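Local coordinates for protein MIF (Toxoplasma gondii, PDB 4DH4) that belongs to the macrophage migration inhibitory factor family, small trimeric proteins built from beta-alpha-beta units, at residues 71-76 with 97-102. Sequence-based numbering, arbitrary orientation. Where two conformers were deposited one is given.
Sequences STNCKI and TTFTNK. With SO4 (sulfate ion), chain B; SO4 (sulfate ion), chain C.
The Phe99 ring is roofed on one face by Asn73, whose amide lies stacked on it with the two planes only 4° apart. CB of Asn73 sits above the ring centroid at 3.6 Å, a CH-pi contact 7° off the normal, while Asn73 CG rests 3.6 Å from Phe99 CG. Backbone Asn73 O comes within 3.1 Å of Phe99 CZ, above the rim on that same face. At the ring edge, Ile76 CG2 comes near the plane, 3.8 Å from Phe99 CE1. With Phe99 CG anti to its own carbonyl carbon (chi1 -62°), the ring reaches from strand 95-102 to helix 70-88, the last two elements of a beta-alpha-beta unit. While the amide plane lies over the ring, ND2 donates to Ser105 O of the second subunit and OD1 accepts a weak bond from Thr69 N. Thr98 and Thr100 point away from the helix; Thr98 OG1 bonds one sulfate and Lys102 NZ another, ions probably from the crystallisation liquor that Arg61 and Lys2 side chains, some from neighbouring subunits, also bind. No hydrogen bond joins helix to strand here; cohesion comes from stacking and apolar contact, while that intersubunit ND2 bond ties the same buried packing to the trimer interface.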
loop_
_atom_site.group_PDB
_atom_site.type_symbol
_atom_site.label_atom_id
_atom_site.label_comp_id
_atom_site.label_asym_id
_atom_site.label_seq_id
_atom_site.Cartn_x
_atom_site.Cartn_y
_atom_site.Cartn_z
ATOM N N SER A 71 11.323 -19.922 -3.162
ATOM C CA SER A 71 12.427 -20.085 -2.204
ATOM C C SER A 71 12.882 -18.746 -1.630
ATOM O O SER A 71 13.073 -18.614 -0.418
ATOM C CB SER A 71 13.615 -20.819 -2.833
ATOM O OG SER A 71 13.203 -21.985 -3.523
ATOM N N THR A 72 13.056 -17.760 -2.504
ATOM C CA THR A 72 13.537 -16.445 -2.084
ATOM C C THR A 72 12.499 -15.708 -1.236
ATOM O O THR A 72 12.854 -15.062 -0.244
ATOM C CB THR A 72 14.006 -15.624 -3.298
ATOM O OG1 THR A 72 15.029 -16.365 -3.982
ATOM C CG2 THR A 72 14.560 -14.275 -2.867
ATOM N N ASN A 73 11.225 -15.819 -1.615
ATOM C CA ASN A 73 10.137 -15.225 -0.831
ATOM C C ASN A 73 10.086 -15.805 0.577
ATOM O O ASN A 73 9.931 -15.065 1.555
ATOM C CB ASN A 73 8.780 -15.419 -1.524
ATOM C CG ASN A 73 8.728 -14.797 -2.915
ATOM O OD1 ASN A 73 9.650 -14.091 -3.339
ATOM N ND2 ASN A 73 7.651 -15.072 -3.635
ATOM N N CYS A 74 10.230 -17.122 0.673
ATOM C CA CYS A 74 10.253 -17.797 1.965
ATOM C C CYS A 74 11.413 -17.327 2.850
ATOM O O CYS A 74 11.233 -17.114 4.048
ATOM C CB CYS A 74 10.302 -19.310 1.776
ATOM S SG CYS A 74 9.831 -20.203 3.254
ATOM N N LYS A 75 12.595 -17.169 2.251
ATOM C CA LYS A 75 13.765 -16.656 2.960
ATOM C C LYS A 75 13.527 -15.256 3.521
ATOM O O LYS A 75 13.811 -14.999 4.697
ATOM C CB LYS A 75 14.983 -16.661 2.038
ATOM C CG LYS A 75 16.270 -16.258 2.723
ATOM C CD LYS A 75 17.462 -16.978 2.110
ATOM C CE LYS A 75 18.104 -16.137 1.041
ATOM N NZ LYS A 75 19.634 -16.183 1.167
ATOM N N ILE A 76 12.995 -14.366 2.678
ATOM C CA ILE A 76 12.698 -12.986 3.074
ATOM C C ILE A 76 11.624 -12.935 4.166
ATOM O O ILE A 76 11.768 -12.212 5.157
ATOM C CB ILE A 76 12.299 -12.099 1.847
ATOM C CG1 ILE A 76 13.486 -11.948 0.886
ATOM C CG2 ILE A 76 11.816 -10.719 2.288
ATOM C CD1 ILE A 76 13.113 -11.386 -0.513
ATOM N N THR A 97 3.353 -11.633 4.839
ATOM C CA THR A 97 4.257 -10.973 3.899
ATOM C C THR A 97 3.824 -11.362 2.489
ATOM O O THR A 97 3.690 -12.551 2.195
ATOM C CB THR A 97 5.733 -11.376 4.134
ATOM O OG1 THR A 97 6.105 -11.120 5.497
ATOM C CG2 THR A 97 6.650 -10.576 3.226
ATOM N N THR A 98 3.574 -10.368 1.639
ATOM C CA THR A 98 3.216 -10.638 0.238
ATOM C C THR A 98 4.232 -10.020 -0.706
ATOM O O THR A 98 4.822 -8.969 -0.408
ATOM C CB THR A 98 1.774 -10.183 -0.120
ATOM O OG1 THR A 98 1.678 -8.754 -0.071
ATOM C CG2 THR A 98 0.755 -10.802 0.831
ATOM N N PHE A 99 4.417 -10.679 -1.845
ATOM C CA PHE A 99 5.502 -10.384 -2.770
ATOM C C PHE A 99 4.963 -10.016 -4.139
ATOM O O PHE A 99 3.982 -10.605 -4.613
ATOM C CB PHE A 99 6.448 -11.583 -2.855
ATOM C CG PHE A 99 7.100 -11.919 -1.542
ATOM C CD1 PHE A 99 8.382 -11.448 -1.246
ATOM C CD2 PHE A 99 6.426 -12.676 -0.585
ATOM C CE1 PHE A 99 8.981 -11.730 -0.019
ATOM C CE2 PHE A 99 7.026 -12.959 0.662
ATOM C CZ PHE A 99 8.297 -12.487 0.930
ATOM N N THR A 100 5.608 -9.037 -4.767
ATOM C CA THR A 100 5.192 -8.556 -6.082
ATOM C C THR A 100 6.402 -8.438 -6.997
ATOM O O THR A 100 7.380 -7.760 -6.659
ATOM C CB THR A 100 4.462 -7.192 -5.971
ATOM O OG1 THR A 100 3.315 -7.327 -5.113
ATOM C CG2 THR A 100 4.009 -6.704 -7.345
ATOM N N ASN A 101 6.342 -9.133 -8.132
ATOM C CA ASN A 101 7.365 -9.012 -9.167
ATOM C C ASN A 101 7.014 -7.885 -10.130
ATOM O O ASN A 101 5.950 -7.901 -10.778
ATOM C CB ASN A 101 7.518 -10.307 -9.957
ATOM C CG ASN A 101 8.508 -10.161 -11.102
ATOM O OD1 ASN A 101 8.143 -10.241 -12.283
ATOM N ND2 ASN A 101 9.755 -9.905 -10.760
ATOM N N LYS A 102 7.904 -6.906 -10.214
ATOM C CA LYS A 102 7.711 -5.777 -11.107
ATOM C C LYS A 102 8.582 -5.897 -12.344
ATOM O O LYS A 102 9.722 -6.357 -12.264
ATOM C CB LYS A 102 8.037 -4.457 -10.389
ATOM C CG LYS A 102 7.362 -4.262 -9.027
ATOM C CD LYS A 102 5.830 -4.207 -9.133
ATOM C CE LYS A 102 5.342 -2.995 -9.918
ATOM N NZ LYS A 102 3.872 -2.837 -9.728
HETATM S S SO4 B . 4.195 -2.198 -5.906
HETATM O O1 SO4 B . 5.555 -1.820 -6.292
HETATM O O2 SO4 B . 3.847 -1.453 -4.705
HETATM O O3 SO4 B . 3.312 -1.871 -7.009
HETATM O O4 SO4 B . 4.192 -3.635 -5.629
HETATM S S SO4 C . -0.386 -7.201 -2.305
HETATM O O1 SO4 C . -0.602 -8.428 -1.538
HETATM O O2 SO4 C . -0.358 -6.087 -1.369
HETATM O O3 SO4 C . 0.873 -7.332 -3.012
HETATM O O4 SO4 C . -1.507 -7.052 -3.234
#